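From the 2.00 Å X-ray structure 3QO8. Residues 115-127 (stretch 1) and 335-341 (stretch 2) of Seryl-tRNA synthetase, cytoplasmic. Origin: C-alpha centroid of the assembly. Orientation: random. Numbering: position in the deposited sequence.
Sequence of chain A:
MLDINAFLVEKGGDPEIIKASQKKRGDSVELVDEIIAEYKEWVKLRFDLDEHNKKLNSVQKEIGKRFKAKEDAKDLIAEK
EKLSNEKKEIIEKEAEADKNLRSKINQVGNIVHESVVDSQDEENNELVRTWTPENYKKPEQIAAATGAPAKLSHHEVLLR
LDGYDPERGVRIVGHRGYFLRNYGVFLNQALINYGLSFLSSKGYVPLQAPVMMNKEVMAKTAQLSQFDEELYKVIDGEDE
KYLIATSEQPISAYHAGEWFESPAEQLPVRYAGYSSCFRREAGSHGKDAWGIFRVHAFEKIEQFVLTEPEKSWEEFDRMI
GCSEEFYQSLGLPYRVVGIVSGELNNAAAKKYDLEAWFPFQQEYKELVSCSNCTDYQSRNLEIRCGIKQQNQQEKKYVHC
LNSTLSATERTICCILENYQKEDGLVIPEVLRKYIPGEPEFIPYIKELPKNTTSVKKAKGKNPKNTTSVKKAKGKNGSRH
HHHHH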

# COMPACT_ATOMS: atom_id res chain seq x y z
N SER A 115 17.93 9.70 -31.89
CA SER A 115 16.74 9.39 -32.66
C SER A 115 15.49 10.09 -32.12
O SER A 115 14.45 10.05 -32.76
CB SER A 115 16.50 7.89 -32.71
OG SER A 115 16.02 7.42 -31.45
N VAL A 116 15.59 10.71 -30.95
CA VAL A 116 14.44 11.38 -30.33
C VAL A 116 14.16 12.74 -30.96
O VAL A 116 15.08 13.53 -31.17
CB VAL A 116 14.64 11.54 -28.79
CG1 VAL A 116 13.50 12.34 -28.17
CG2 VAL A 116 14.75 10.16 -28.11
N VAL A 117 12.89 13.01 -31.26
CA VAL A 117 12.49 14.31 -31.80
C VAL A 117 12.80 15.44 -30.82
O VAL A 117 12.43 15.36 -29.65
CB VAL A 117 10.98 14.35 -32.15
CG1 VAL A 117 10.54 15.77 -32.50
CG2 VAL A 117 10.69 13.40 -33.29
N ASP A 118 13.47 16.48 -31.30
CA ASP A 118 13.81 17.62 -30.46
C ASP A 118 12.66 18.63 -30.41
O ASP A 118 12.48 19.41 -31.34
CB ASP A 118 15.09 18.27 -30.99
CG ASP A 118 15.41 19.57 -30.27
OD1 ASP A 118 14.73 19.90 -29.27
OD2 ASP A 118 16.37 20.25 -30.69
N SER A 119 11.90 18.63 -29.32
CA SER A 119 10.77 19.55 -29.19
C SER A 119 10.24 19.58 -27.78
O SER A 119 10.41 18.64 -27.02
CB SER A 119 9.64 19.13 -30.13
OG SER A 119 8.53 20.00 -30.00
N GLN A 120 9.57 20.68 -27.43
CA GLN A 120 8.93 20.79 -26.13
C GLN A 120 7.43 20.53 -26.25
O GLN A 120 6.70 20.58 -25.27
CB GLN A 120 9.16 22.19 -25.56
CG GLN A 120 10.62 22.61 -25.55
CD GLN A 120 11.49 21.74 -24.66
OE1 GLN A 120 11.17 21.51 -23.49
NE2 GLN A 120 12.58 21.25 -25.21
N ASP A 121 6.99 20.23 -27.47
CA ASP A 121 5.57 20.12 -27.77
C ASP A 121 5.20 18.70 -28.19
O ASP A 121 5.61 18.23 -29.25
CB ASP A 121 5.20 21.11 -28.88
CG ASP A 121 3.71 21.18 -29.14
OD1 ASP A 121 2.95 20.35 -28.59
OD2 ASP A 121 3.29 22.08 -29.91
N GLU A 122 4.41 18.03 -27.35
CA GLU A 122 3.96 16.66 -27.60
C GLU A 122 3.26 16.49 -28.93
O GLU A 122 3.14 15.38 -29.44
CB GLU A 122 3.03 16.18 -26.49
CG GLU A 122 3.69 15.94 -25.15
CD GLU A 122 2.69 15.50 -24.10
OE1 GLU A 122 1.58 15.07 -24.48
OE2 GLU A 122 3.01 15.59 -22.90
N GLU A 123 2.77 17.60 -29.49
CA GLU A 123 2.17 17.56 -30.82
C GLU A 123 3.17 16.94 -31.80
O GLU A 123 2.78 16.41 -32.83
CB GLU A 123 1.79 18.97 -31.29
CG GLU A 123 0.58 19.55 -30.60
CD GLU A 123 -0.71 18.84 -30.99
OE1 GLU A 123 -1.50 18.49 -30.08
OE2 GLU A 123 -0.94 18.65 -32.20
N ASN A 124 4.45 17.01 -31.44
CA ASN A 124 5.52 16.53 -32.30
C ASN A 124 6.03 15.14 -31.96
O ASN A 124 7.04 14.70 -32.52
CB ASN A 124 6.68 17.54 -32.32
CG ASN A 124 6.29 18.86 -32.97
OD1 ASN A 124 6.37 19.92 -32.35
ND2 ASN A 124 5.86 18.79 -34.22
N ASN A 125 5.36 14.47 -31.02
CA ASN A 125 5.64 13.07 -30.74
C ASN A 125 5.67 12.30 -32.05
O ASN A 125 4.84 12.54 -32.92
CB ASN A 125 4.55 12.45 -29.86
CG ASN A 125 4.65 12.88 -28.41
OD1 ASN A 125 5.63 13.50 -27.99
ND2 ASN A 125 3.62 12.55 -27.63
N GLU A 126 6.62 11.40 -32.18
CA GLU A 126 6.73 10.56 -33.37
C GLU A 126 5.62 9.51 -33.35
O GLU A 126 5.39 8.86 -32.34
CB GLU A 126 8.10 9.89 -33.40
CG GLU A 126 8.23 8.81 -34.46
CD GLU A 126 9.56 8.09 -34.38
OE1 GLU A 126 10.37 8.43 -33.48
OE2 GLU A 126 9.80 7.17 -35.20
N LEU A 127 4.92 9.36 -34.47
CA LEU A 127 3.92 8.30 -34.57
C LEU A 127 4.64 7.07 -35.07
O LEU A 127 4.96 6.96 -36.25
CB LEU A 127 2.77 8.69 -35.50
CG LEU A 127 1.71 7.59 -35.69
CD1 LEU A 127 1.04 7.22 -34.36
CD2 LEU A 127 0.66 7.98 -36.73
N ARG A 335 -1.86 3.16 -30.34
CA ARG A 335 -0.73 3.64 -31.12
C ARG A 335 0.49 3.71 -30.21
O ARG A 335 0.36 3.87 -29.00
CB ARG A 335 -1.02 5.03 -31.71
CG ARG A 335 -1.30 6.11 -30.67
CD ARG A 335 -1.49 7.49 -31.35
NE ARG A 335 -1.59 8.56 -30.36
CZ ARG A 335 -2.08 9.78 -30.62
NH1 ARG A 335 -2.51 10.09 -31.84
NH2 ARG A 335 -2.13 10.70 -29.66
N VAL A 336 1.67 3.57 -30.80
CA VAL A 336 2.94 3.76 -30.09
C VAL A 336 3.57 5.06 -30.56
O VAL A 336 3.70 5.31 -31.78
CB VAL A 336 3.90 2.59 -30.36
CG1 VAL A 336 5.25 2.82 -29.66
CG2 VAL A 336 3.27 1.28 -29.89
N VAL A 337 3.94 5.91 -29.61
CA VAL A 337 4.50 7.22 -29.94
C VAL A 337 5.85 7.46 -29.31
O VAL A 337 6.09 7.09 -28.16
CB VAL A 337 3.53 8.37 -29.55
CG1 VAL A 337 2.20 8.23 -30.31
CG2 VAL A 337 3.28 8.39 -28.05
N GLY A 338 6.75 8.08 -30.07
CA GLY A 338 8.06 8.44 -29.58
C GLY A 338 7.99 9.80 -28.92
O GLY A 338 7.80 10.82 -29.58
N ILE A 339 8.16 9.82 -27.60
CA ILE A 339 8.00 11.04 -26.81
C ILE A 339 9.09 12.08 -27.11
O ILE A 339 10.28 11.75 -27.16
CB ILE A 339 7.98 10.70 -25.28
CG1 ILE A 339 6.86 9.71 -24.97
CG2 ILE A 339 7.82 11.97 -24.45
CD1 ILE A 339 5.45 10.24 -25.32
N VAL A 340 8.67 13.34 -27.27
CA VAL A 340 9.61 14.42 -27.60
C VAL A 340 10.61 14.66 -26.47
O VAL A 340 10.31 14.40 -25.30
CB VAL A 340 8.88 15.75 -27.91
CG1 VAL A 340 8.07 15.64 -29.20
CG2 VAL A 340 7.99 16.17 -26.73
N SER A 341 11.78 15.17 -26.83
CA SER A 341 12.86 15.37 -25.86
C SER A 341 12.43 16.16 -24.62
O SER A 341 12.88 15.88 -23.52
CB SER A 341 14.06 16.05 -26.51
OG SER A 341 13.67 17.25 -27.17
O HOH W 1 10.70 11.10 -30.70

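The two stretches, more than 200 residues apart in sequence, meet as a short antiparallel bridge, and the loop leading into the strand of stretch 1 wraps the end of stretch 2. Glu 126 and Gly 338 form the hydrogen-bonded pair: Glu 126 N to Gly 338 O is 2.9 Å and Gly 338 N to Glu 126 O is 2.8 Å. Glycine suits this site, since an ideal CB on Gly 338 would lie 3.1 Å from Glu 126 OE1, whose side chain runs extended (t, t) across that face. On the face shared by Leu 127 and Val 337, the t, p rotamer of Leu 127 brings CD1 within 3.9 Å of Arg 335 CD and 4.3 Å of Val 337 CG1.

Beyond the bridge, side chains share the bonding with the backbone. Asn 125, chi1 m with chi2 at -11°, places OD1 3.1 Å from Val 340 N, an amide hydrogen bond made by a side chain. Val 340, also m, is the most covered residue here; its CG1 lies 3.6 Å from Asp 121 O and 4.1 Å from Val 117 CG1, inside the loop's curve. Ser 341 closes the contact: its N donates to Val 117 O (2.9 Å), while its p rotamer sets OG to accept from Ser 119 N (3.1 Å). Ser 119, at t, has OG accepting from Asp 121 N at 3.0 Å, which braces the turn.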